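PDB 7BOB: endo-beta-mannanase from Opitutaceae bacterium TAV5, which acts as an exo-beta-1,4-mannosidase of glycoside hydrolase family 5, probably cutting mannose from the ends of beta-1,4-linked mannan chains in the termite hindgut. Local coordinates for residues Ile108-Trp113 and Gln118-Asp123; Arg391-Arg396 and Arg407-Arg412; Gln529-Asp534 and Pro539-His544. All blocks are in the same frame, centred on the assembly; numbering follows the deposited sequence.

Contact 1 (Ile108-Trp113 and Gln118-Asp123)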
loop_
_atom_site.group_PDB
_atom_site.type_symbol
_atom_site.label_atom_id
_atom_site.label_comp_id
_atom_site.label_asym_id
_atom_site.label_seq_id
_atom_site.Cartn_x
_atom_site.Cartn_y
_atom_site.Cartn_z
ATOM N N ILE A 108 -23.803 -5.719 -6.023
ATOM C CA ILE A 108 -24.296 -4.813 -4.993
ATOM C C ILE A 108 -25.505 -4.092 -5.562
ATOM O O ILE A 108 -25.426 -3.488 -6.640
ATOM C CB ILE A 108 -23.229 -3.811 -4.519
ATOM C CG1 ILE A 108 -21.961 -4.553 -4.049
ATOM C CG2 ILE A 108 -23.778 -2.977 -3.382
ATOM C CD1 ILE A 108 -20.914 -3.667 -3.371
ATOM N N PHE A 109 -26.619 -4.152 -4.834
ATOM C CA PHE A 109 -27.937 -3.782 -5.352
ATOM C C PHE A 109 -28.523 -2.761 -4.392
ATOM O O PHE A 109 -29.116 -3.129 -3.374
ATOM C CB PHE A 109 -28.835 -5.016 -5.483
ATOM C CG PHE A 109 -28.283 -6.047 -6.423
ATOM C CD1 PHE A 109 -28.511 -5.947 -7.787
ATOM C CD2 PHE A 109 -27.479 -7.074 -5.955
ATOM C CE1 PHE A 109 -27.985 -6.881 -8.660
ATOM C CE2 PHE A 109 -26.942 -8.009 -6.826
ATOM C CZ PHE A 109 -27.200 -7.914 -8.183
ATOM N N TRP A 110 -28.347 -1.495 -4.704
ATOM C CA TRP A 110 -28.841 -0.406 -3.892
ATOM C C TRP A 110 -29.942 0.344 -4.639
ATOM O O TRP A 110 -30.075 0.230 -5.865
ATOM C CB TRP A 110 -27.705 0.570 -3.534
ATOM C CG TRP A 110 -26.663 0.066 -2.563
ATOM C CD1 TRP A 110 -25.305 0.217 -2.683
ATOM C CD2 TRP A 110 -26.878 -0.642 -1.322
ATOM N NE1 TRP A 110 -24.668 -0.349 -1.602
ATOM C CE2 TRP A 110 -25.609 -0.887 -0.756
ATOM C CE3 TRP A 110 -28.016 -1.081 -0.633
ATOM C CZ2 TRP A 110 -25.445 -1.560 0.467
ATOM C CZ3 TRP A 110 -27.851 -1.752 0.582
ATOM C CH2 TRP A 110 -26.572 -1.983 1.114
ATOM N N PRO A 111 -30.769 1.108 -3.929
ATOM C CA PRO A 111 -31.773 1.919 -4.622
ATOM C C PRO A 111 -31.106 2.930 -5.523
ATOM O O PRO A 111 -29.990 3.409 -5.234
ATOM C CB PRO A 111 -32.540 2.593 -3.474
ATOM C CG PRO A 111 -32.411 1.613 -2.319
ATOM C CD PRO A 111 -30.985 1.053 -2.469
ATOM N N PRO A 112 -31.726 3.266 -6.657
ATOM C CA PRO A 112 -31.075 4.195 -7.600
ATOM C C PRO A 112 -30.827 5.579 -7.022
ATOM O O PRO A 112 -29.900 6.260 -7.472
ATOM C CB PRO A 112 -32.045 4.241 -8.788
ATOM C CG PRO A 112 -33.352 3.700 -8.276
ATOM C CD PRO A 112 -33.001 2.738 -7.175
ATOM N N TRP A 113 -31.593 5.994 -6.011
ATOM C CA TRP A 113 -31.425 7.303 -5.392
ATOM C C TRP A 113 -30.282 7.360 -4.385
ATOM O O TRP A 113 -30.068 8.414 -3.770
ATOM C CB TRP A 113 -32.722 7.729 -4.710
ATOM C CG TRP A 113 -33.414 6.635 -3.960
ATOM C CD1 TRP A 113 -34.411 5.812 -4.428
ATOM C CD2 TRP A 113 -33.191 6.255 -2.595
ATOM N NE1 TRP A 113 -34.825 4.965 -3.437
ATOM C CE2 TRP A 113 -34.091 5.210 -2.301
ATOM C CE3 TRP A 113 -32.333 6.709 -1.591
ATOM C CZ2 TRP A 113 -34.137 4.592 -1.049
ATOM C CZ3 TRP A 113 -32.393 6.102 -0.343
ATOM C CH2 TRP A 113 -33.285 5.052 -0.086
ATOM N N GLN A 118 -22.623 8.315 -1.337
ATOM C CA GLN A 118 -23.387 8.228 -0.101
ATOM C C GLN A 118 -23.084 6.897 0.566
ATOM O O GLN A 118 -23.555 5.844 0.118
ATOM C CB GLN A 118 -24.875 8.360 -0.365
ATOM C CG GLN A 118 -25.339 9.752 -0.767
ATOM C CD GLN A 118 -26.779 9.681 -1.137
ATOM O OE1 GLN A 118 -27.107 9.450 -2.298
ATOM N NE2 GLN A 118 -27.654 9.758 -0.133
ATOM N N ASN A 119 -22.311 6.967 1.639
ATOM C CA ASN A 119 -21.905 5.811 2.410
ATOM C C ASN A 119 -23.089 5.265 3.192
ATOM O O ASN A 119 -23.708 5.999 3.968
ATOM C CB ASN A 119 -20.779 6.210 3.357
ATOM C CG ASN A 119 -20.298 5.043 4.214
ATOM O OD1 ASN A 119 -20.940 4.678 5.197
ATOM N ND2 ASN A 119 -19.161 4.457 3.837
ATOM N N LEU A 120 -23.377 3.968 3.009
ATOM C CA LEU A 120 -24.563 3.362 3.614
ATOM C C LEU A 120 -24.647 3.646 5.111
ATOM O O LEU A 120 -25.739 3.854 5.650
ATOM C CB LEU A 120 -24.580 1.844 3.366
ATOM C CG LEU A 120 -25.762 1.091 4.014
ATOM C CD1 LEU A 120 -27.018 1.218 3.167
ATOM C CD2 LEU A 120 -25.463 -0.393 4.321
ATOM N N PHE A 121 -23.505 3.683 5.795
ATOM C CA PHE A 121 -23.502 3.744 7.251
ATOM C C PHE A 121 -23.464 5.161 7.812
ATOM O O PHE A 121 -23.976 5.397 8.914
ATOM C CB PHE A 121 -22.296 2.970 7.804
ATOM C CG PHE A 121 -22.256 1.519 7.395
ATOM C CD1 PHE A 121 -23.306 0.662 7.714
ATOM C CD2 PHE A 121 -21.161 1.011 6.702
ATOM C CE1 PHE A 121 -23.265 -0.685 7.350
ATOM C CE2 PHE A 121 -21.104 -0.334 6.341
ATOM C CZ PHE A 121 -22.163 -1.187 6.665
ATOM N N SER A 122 -22.839 6.103 7.110
ATOM C CA SER A 122 -22.552 7.415 7.674
ATOM C C SER A 122 -23.337 8.547 7.045
ATOM O O SER A 122 -23.509 9.588 7.688
ATOM C CB SER A 122 -21.068 7.738 7.509
ATOM O OG SER A 122 -20.759 7.632 6.136
ATOM N N ASP A 123 -23.752 8.400 5.793
ATOM C CA ASP A 123 -24.466 9.476 5.127
ATOM C C ASP A 123 -25.760 9.799 5.876
ATOM O O ASP A 123 -26.548 8.885 6.163
ATOM C CB ASP A 123 -24.799 9.120 3.683
ATOM C CG ASP A 123 -25.570 10.222 3.012
ATOM O OD1 ASP A 123 -25.035 11.346 3.001
ATOM O OD2 ASP A 123 -26.708 9.996 2.547
#
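Trp-110 and Leu-120 make the apolar contact here, in which 142 Å² of surface is buried, counting both segments. Their side chains cross at about a right angle, with the leucine fork coming in over the indole. The CD1 branch is the one on the face: it lies 4.1 Å from the centroid of the Trp-110 six-membered ring and 23° off the ring normal, a CH-pi geometry. CD2, the other branch, lies beyond the rim, where it meets Trp-110 CH2 at 3.7 Å. Leu-120 turns its CG away from the backbone N (chi1 178°), which carries both methyls out toward the indole.

The polar groups beside it bond within the loop. Gln-118 OE1 lies 3.5 Å from Trp-113 O, but both are acceptors, so this is mere proximity; OE1 takes its hydrogen from Ser-115 N in the loop between the segments. At the other end of the amide, Gln-118 NE2 donates to Asp-123 OD2 at 2.9 Å, nearly straight (170°). The acceptor lies in the amide plane, whereas the donor approaches from above the carboxylate plane. Since Asp-123 OD2 also accepts from Met-126 N as an N-cap, two bonds grip it and the glutamine braces the cap. Asn-119 OD1 makes an Asx turn to Phe-121 N at 2.8 Å, extended to an Asx motif by Ser-122 N at 3.0 Å; the two donors come from opposite faces of its carbonyl plane.

Both segments belong to the loop joining strand 107-108 to helix 124-141, beyond the third barrel strand, 94-101. Trp-63 of helix 63-66 packs on both Trp-110 and Leu-120, Trp-174 of helix 168-183 touches Leu-120, and Asp-123 starts helix 124-141.

Contact 2 (Arg391-Arg396 and Arg407-Arg412)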
loop_
_atom_site.group_PDB
_atom_site.type_symbol
_atom_site.label_atom_id
_atom_site.label_comp_id
_atom_site.label_asym_id
_atom_site.label_seq_id
_atom_site.Cartn_x
_atom_site.Cartn_y
_atom_site.Cartn_z
ATOM N N ARG A 391 -7.481 -8.890 24.700
ATOM C CA ARG A 391 -8.480 -7.926 25.171
ATOM C C ARG A 391 -8.811 -6.872 24.111
ATOM O O ARG A 391 -9.963 -6.461 23.981
ATOM C CB ARG A 391 -8.015 -7.251 26.463
ATOM C CG ARG A 391 -8.843 -6.015 26.850
ATOM C CD ARG A 391 -8.413 -5.408 28.183
ATOM N NE ARG A 391 -8.707 -6.308 29.289
ATOM C CZ ARG A 391 -9.878 -6.350 29.921
ATOM N NH1 ARG A 391 -10.859 -5.522 29.571
ATOM N NH2 ARG A 391 -10.069 -7.215 30.911
ATOM N N HIS A 392 -7.826 -6.399 23.366
ATOM C CA HIS A 392 -8.069 -5.438 22.293
ATOM C C HIS A 392 -7.721 -6.128 20.984
ATOM O O HIS A 392 -6.544 -6.358 20.681
ATOM C CB HIS A 392 -7.258 -4.158 22.484
ATOM C CG HIS A 392 -7.340 -3.598 23.872
ATOM N ND1 HIS A 392 -8.371 -2.777 24.283
ATOM C CD2 HIS A 392 -6.528 -3.754 24.947
ATOM C CE1 HIS A 392 -8.184 -2.443 25.548
ATOM N NE2 HIS A 392 -7.077 -3.026 25.977
ATOM N N TYR A 393 -8.748 -6.469 20.227
ATOM C CA TYR A 393 -8.632 -7.287 19.033
ATOM C C TYR A 393 -8.655 -6.461 17.752
ATOM O O TYR A 393 -7.920 -6.770 16.807
ATOM C CB TYR A 393 -9.760 -8.330 19.032
ATOM C CG TYR A 393 -9.656 -9.397 17.958
ATOM C CD1 TYR A 393 -10.136 -9.169 16.662
ATOM C CD2 TYR A 393 -9.105 -10.643 18.246
ATOM C CE1 TYR A 393 -10.055 -10.166 15.683
ATOM C CE2 TYR A 393 -9.014 -11.642 17.282
ATOM C CZ TYR A 393 -9.477 -11.403 16.008
ATOM O OH TYR A 393 -9.359 -12.406 15.063
ATOM N N TYR A 394 -9.455 -5.399 17.703
ATOM C CA TYR A 394 -9.623 -4.608 16.494
ATOM C C TYR A 394 -8.838 -3.318 16.633
ATOM O O TYR A 394 -8.832 -2.696 17.699
ATOM C CB TYR A 394 -11.110 -4.317 16.235
ATOM C CG TYR A 394 -11.934 -5.587 16.128
ATOM C CD1 TYR A 394 -12.096 -6.232 14.900
ATOM C CD2 TYR A 394 -12.540 -6.150 17.249
ATOM C CE1 TYR A 394 -12.838 -7.399 14.788
ATOM C CE2 TYR A 394 -13.290 -7.330 17.151
ATOM C CZ TYR A 394 -13.429 -7.944 15.922
ATOM O OH TYR A 394 -14.143 -9.109 15.813
ATOM N N HIS A 395 -8.182 -2.914 15.549
ATOM C CA HIS A 395 -7.220 -1.819 15.621
ATOM C C HIS A 395 -7.779 -0.460 15.205
ATOM O O HIS A 395 -7.293 0.558 15.701
ATOM C CB HIS A 395 -5.995 -2.136 14.753
ATOM C CG HIS A 395 -6.320 -2.350 13.305
ATOM N ND1 HIS A 395 -7.096 -3.407 12.866
ATOM C CD2 HIS A 395 -5.990 -1.641 12.198
ATOM C CE1 HIS A 395 -7.206 -3.351 11.550
ATOM N NE2 HIS A 395 -6.564 -2.278 11.123
ATOM N N ARG A 396 -8.771 -0.392 14.313
ATOM C CA ARG A 396 -9.171 0.917 13.783
ATOM C C ARG A 396 -9.705 1.801 14.904
ATOM O O ARG A 396 -10.633 1.415 15.617
ATOM C CB ARG A 396 -10.204 0.749 12.674
ATOM C CG ARG A 396 -9.632 0.054 11.460
ATOM C CD ARG A 396 -10.729 -0.370 10.510
ATOM N NE ARG A 396 -11.435 0.783 9.944
ATOM C CZ ARG A 396 -12.524 0.689 9.181
ATOM N NH1 ARG A 396 -13.023 -0.507 8.876
ATOM N NH2 ARG A 396 -13.122 1.783 8.714
ATOM N N ARG A 407 -6.447 -9.600 10.898
ATOM C CA ARG A 407 -5.863 -10.515 9.923
ATOM C C ARG A 407 -4.618 -11.197 10.485
ATOM O O ARG A 407 -4.400 -12.398 10.268
ATOM C CB ARG A 407 -5.521 -9.772 8.639
ATOM C CG ARG A 407 -5.276 -10.713 7.494
ATOM C CD ARG A 407 -4.969 -9.956 6.201
ATOM N NE ARG A 407 -4.492 -10.876 5.174
ATOM C CZ ARG A 407 -5.262 -11.728 4.498
ATOM N NH1 ARG A 407 -6.590 -11.801 4.704
ATOM N NH2 ARG A 407 -4.697 -12.528 3.601
ATOM N N GLU A 408 -3.802 -10.449 11.226
ATOM C CA GLU A 408 -2.588 -11.007 11.810
ATOM C C GLU A 408 -2.915 -11.970 12.940
ATOM O O GLU A 408 -2.348 -13.070 13.022
ATOM C CB GLU A 408 -1.695 -9.886 12.331
ATOM C CG GLU A 408 -0.962 -9.117 11.229
ATOM C CD GLU A 408 -0.042 -10.012 10.405
ATOM O OE1 GLU A 408 0.398 -11.085 10.907
ATOM O OE2 GLU A 408 0.249 -9.636 9.249
ATOM N N THR A 409 -3.803 -11.553 13.851
ATOM C CA THR A 409 -4.148 -12.425 14.963
ATOM C C THR A 409 -4.798 -13.696 14.454
ATOM O O THR A 409 -4.435 -14.806 14.873
ATOM C CB THR A 409 -5.074 -11.696 15.925
ATOM O OG1 THR A 409 -4.423 -10.508 16.385
ATOM C CG2 THR A 409 -5.482 -12.597 17.126
ATOM N N SER A 410 -5.728 -13.556 13.507
ATOM C CA SER A 410 -6.519 -14.706 13.089
ATOM C C SER A 410 -5.692 -15.703 12.290
ATOM O O SER A 410 -5.975 -16.901 12.337
ATOM C CB SER A 410 -7.735 -14.250 12.283
ATOM O OG SER A 410 -7.363 -13.794 10.999
ATOM N N ARG A 411 -4.684 -15.239 11.545
ATOM C CA ARG A 411 -3.771 -16.176 10.891
ATOM C C ARG A 411 -3.101 -17.082 11.912
ATOM O O ARG A 411 -2.954 -18.289 11.683
ATOM C CB ARG A 411 -2.690 -15.426 10.106
ATOM C CG ARG A 411 -2.821 -15.503 8.598
ATOM C CD ARG A 411 -2.109 -14.297 7.905
ATOM N NE ARG A 411 -0.752 -14.090 8.402
ATOM C CZ ARG A 411 0.305 -14.770 7.956
ATOM N NH1 ARG A 411 0.117 -15.695 7.003
ATOM N NH2 ARG A 411 1.532 -14.537 8.459
ATOM N N ARG A 412 -2.676 -16.509 13.041
ATOM C CA ARG A 412 -1.981 -17.294 14.061
ATOM C C ARG A 412 -2.947 -18.208 14.794
ATOM O O ARG A 412 -2.589 -19.338 15.163
ATOM C CB ARG A 412 -1.289 -16.374 15.060
ATOM C CG ARG A 412 -0.205 -15.485 14.464
ATOM C CD ARG A 412 0.122 -14.325 15.413
ATOM N NE ARG A 412 1.466 -13.792 15.190
ATOM C CZ ARG A 412 1.729 -12.830 14.308
ATOM N NH1 ARG A 412 0.729 -12.308 13.581
ATOM N NH2 ARG A 412 2.983 -12.387 14.148
HETATM O O HOH W 1 -6.897 -9.205 16.428
#
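Tyr-393 sits in the crossover loop between strand 385-389 and helix 406-422 and brings the CE2 and OH end of its ring up to Thr-409 and Ser-410 near the start of that helix. Tyr-393 CE2 meets Thr-409 CG2 at 3.7 Å in an oblique approach, and Tyr-393 OH lies 3.7 Å from Ser-410 CB. With CG swung anti to the backbone N (chi1 -171°), the ring extends to the helix although its CA stays 7.9 Å from the CA of Thr-409. A water links the carbonyl of Tyr-393 to the side-chain hydroxyl of Thr-409, donating to Tyr-393 O at 2.7 Å and hydrogen-bonded to Thr-409 OG1 at 2.8 Å. The same water lies over the centre of the Tyr-393 ring, 3.0 Å above its plane.

The hydroxyls of Tyr-393 and Ser-410 have other partners: Tyr-393 OH bonds to Val-200 O, and Ser-410 OG to Pro-406 O one helical turn back. Exchanging Tyr-393 for an alanine would probably leave Val-200 O without this donor and open a gap beside Thr-409 CG2.

The parallel strands 427-431, 385-389, 444-448, 469-473 and 549-554, order 2-1-3-4-5 among themselves, are consistent with a flavodoxin-like alpha/beta domain, here hydrogen-bonded by the Tyr-393 hydroxyl to the (beta/alpha)8 barrel expected of glycoside hydrolase family 5.

Contact 3 (Gln529-Asp534 and Pro539-His544)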
loop_
_atom_site.group_PDB
_atom_site.type_symbol
_atom_site.label_atom_id
_atom_site.label_comp_id
_atom_site.label_asym_id
_atom_site.label_seq_id
_atom_site.Cartn_x
_atom_site.Cartn_y
_atom_site.Cartn_z
ATOM N N GLN A 529 13.831 -21.271 34.426
ATOM C CA GLN A 529 14.796 -22.246 33.948
ATOM C C GLN A 529 14.851 -22.203 32.428
ATOM O O GLN A 529 13.854 -21.915 31.759
ATOM C CB GLN A 529 14.418 -23.665 34.394
ATOM C CG GLN A 529 14.318 -23.907 35.923
ATOM C CD GLN A 529 13.044 -23.334 36.572
ATOM O OE1 GLN A 529 13.085 -22.265 37.194
ATOM N NE2 GLN A 529 11.914 -24.052 36.440
ATOM N N ILE A 530 16.021 -22.495 31.882
ATOM C CA ILE A 530 16.211 -22.504 30.437
ATOM C C ILE A 530 15.875 -23.906 29.939
ATOM O O ILE A 530 16.651 -24.846 30.121
ATOM C CB ILE A 530 17.634 -22.082 30.062
ATOM C CG1 ILE A 530 17.797 -20.578 30.302
ATOM C CG2 ILE A 530 17.943 -22.417 28.611
ATOM C CD1 ILE A 530 19.247 -20.110 30.274
ATOM N N LEU A 531 14.710 -24.052 29.316
ATOM C CA LEU A 531 14.284 -25.373 28.873
ATOM C C LEU A 531 14.952 -25.779 27.562
ATOM O O LEU A 531 15.257 -26.963 27.368
ATOM C CB LEU A 531 12.764 -25.406 28.750
ATOM C CG LEU A 531 12.040 -26.747 28.656
ATOM C CD1 LEU A 531 11.893 -27.403 30.021
ATOM C CD2 LEU A 531 10.657 -26.538 28.019
ATOM N N MET A 532 15.203 -24.826 26.667
ATOM C CA MET A 532 15.843 -25.102 25.388
ATOM C C MET A 532 16.704 -23.908 25.011
ATOM O O MET A 532 16.425 -22.771 25.399
ATOM C CB MET A 532 14.827 -25.365 24.266
ATOM C CG MET A 532 14.084 -26.675 24.365
ATOM S SD MET A 532 12.642 -26.733 23.272
ATOM C CE MET A 532 13.374 -26.101 21.748
ATOM N N THR A 533 17.741 -24.176 24.230
ATOM C CA THR A 533 18.617 -23.145 23.709
ATOM C C THR A 533 18.576 -23.236 22.198
ATOM O O THR A 533 18.198 -24.267 21.639
ATOM C CB THR A 533 20.071 -23.320 24.207
ATOM O OG1 THR A 533 20.476 -24.688 24.030
ATOM C CG2 THR A 533 20.178 -22.970 25.683
ATOM N N ASP A 534 18.963 -22.159 21.529
ATOM C CA ASP A 534 19.216 -22.314 20.108
ATOM C C ASP A 534 20.556 -23.039 19.934
ATOM O O ASP A 534 21.223 -23.403 20.912
ATOM C CB ASP A 534 19.164 -20.963 19.388
ATOM C CG ASP A 534 20.217 -20.001 19.879
ATOM O OD1 ASP A 534 20.838 -20.303 20.919
ATOM O OD2 ASP A 534 20.423 -18.948 19.228
ATOM N N PRO A 539 19.378 -18.747 25.341
ATOM C CA PRO A 539 18.046 -19.213 25.744
ATOM C C PRO A 539 17.001 -18.934 24.673
ATOM O O PRO A 539 16.943 -17.839 24.110
ATOM C CB PRO A 539 17.767 -18.417 27.024
ATOM C CG PRO A 539 19.131 -17.927 27.475
ATOM C CD PRO A 539 19.873 -17.683 26.230
ATOM N N LEU A 540 16.165 -19.948 24.401
ATOM C CA LEU A 540 15.079 -19.870 23.431
ATOM C C LEU A 540 13.717 -20.257 24.006
ATOM O O LEU A 540 12.716 -19.631 23.648
ATOM C CB LEU A 540 15.408 -20.740 22.209
ATOM C CG LEU A 540 14.351 -20.669 21.108
ATOM C CD1 LEU A 540 14.151 -19.220 20.653
ATOM C CD2 LEU A 540 14.705 -21.575 19.933
ATOM N N VAL A 541 13.650 -21.267 24.879
ATOM C CA VAL A 541 12.421 -21.615 25.596
ATOM C C VAL A 541 12.701 -21.576 27.094
ATOM O O VAL A 541 13.608 -22.264 27.581
ATOM C CB VAL A 541 11.864 -22.993 25.193
ATOM C CG1 VAL A 541 10.569 -23.259 25.941
ATOM C CG2 VAL A 541 11.622 -23.083 23.684
ATOM N N LEU A 542 11.932 -20.776 27.818
ATOM C CA LEU A 542 12.001 -20.700 29.269
ATOM C C LEU A 542 10.816 -21.422 29.904
ATOM O O LEU A 542 9.757 -21.591 29.289
ATOM C CB LEU A 542 12.015 -19.248 29.743
ATOM C CG LEU A 542 12.936 -18.262 29.048
ATOM C CD1 LEU A 542 12.807 -16.890 29.706
ATOM C CD2 LEU A 542 14.386 -18.756 29.098
ATOM N N ARG A 543 11.003 -21.829 31.166
ATOM C CA ARG A 543 9.948 -22.460 31.966
ATOM C C ARG A 543 10.000 -21.911 33.385
ATOM O O ARG A 543 11.045 -21.973 34.039
ATOM C CB ARG A 543 10.084 -23.993 31.988
ATOM C CG ARG A 543 8.885 -24.711 32.614
ATOM C CD ARG A 543 8.718 -26.145 32.110
ATOM N NE ARG A 543 8.000 -26.199 30.839
ATOM C CZ ARG A 543 7.943 -27.263 30.038
ATOM N NH1 ARG A 543 8.557 -28.398 30.371
ATOM N NH2 ARG A 543 7.256 -27.190 28.897
ATOM N N HIS A 544 8.880 -21.373 33.857
ATOM C CA HIS A 544 8.843 -20.620 35.103
ATOM C C HIS A 544 7.630 -21.056 35.893
ATOM O O HIS A 544 6.500 -20.950 35.401
ATOM C CB HIS A 544 8.774 -19.113 34.843
ATOM C CG HIS A 544 8.937 -18.275 36.072
ATOM N ND1 HIS A 544 8.354 -17.034 36.210
ATOM C CD2 HIS A 544 9.625 -18.495 37.218
ATOM C CE1 HIS A 544 8.676 -16.526 37.387
ATOM N NE2 HIS A 544 9.447 -17.393 38.019
#
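The guanidinium of Arg-543 has Leu-531 on one face, with CD2 centred over the group and 3.4 Å above its plane. The second methyl, Leu-531 CD1, leans toward one end of the group, 3.5 Å from Arg-543 NH1. A bend in the arginine chain (chi3 -83°) turns the flat head to meet the leucine, and Arg-543 NE bonds to Thr-552 OG1 of the next strand, which limits its rotation. The Pro-539 ring, in turn, is touched by Ile-530, whose CD1 comes to 3.6 Å from Pro-539 CG.

Met-532 and Val-541 lie side by side and point the same way, with Met-532 SD 3.8 Å from Val-541 CG2; the other branch, CG1, faces Leu-531. Val-541 thus faces two consecutive residues, one with each methyl. The backbone explains this: Val-541 O accepts from both Leu-531 N, at 2.7 Å and rather bent (134°), and Met-532 N, at 3.2 Å and on a lone pair in the carbonyl plane. A second doubled acceptor follows, as Met-532 O receives Leu-540 N at 3.0 Å and Val-541 N at 3.2 Å, both from the same face of its plane.

Ile-530 and Leu-542 share the side facing strand 520-525, while Val-541 and Arg-543 reach strand 549-554. The strands run antiparallel at 151°, with Gln-529 and Arg-543 forming a regular hydrogen-bonded pair. One bulge sets Leu-531 and Met-532 opposite Val-541, the other Leu-540 and Val-541 opposite Met-532. The second shift cancels the first, making this a beta hairpin with two compensating classic bulges; its strand 529-533 forms one edge of the mixed sheet within this chain.

In the fold
From the N terminus the chain first builds the eight-stranded parallel barrel, and contact 1 closes a short loop there, between strand 107-108 and helix 124-141, after the third barrel strand. Contact 2 comes after the barrel is complete: it folds the loop after strand 385-389 back on helix 406-422, the first crossover of the second domain. Contact 3 closes the hairpin 529-533/539-546, late in the same mixed sheet. The three are in series, none nested or crossed. Contacts 1 and 2 have nearest atoms about 8 Å apart, contact 2 lying near the junction with the barrel, whereas contacts 1 and 3 lie on opposite sides of the chain's centre, their own centres 56 Å apart.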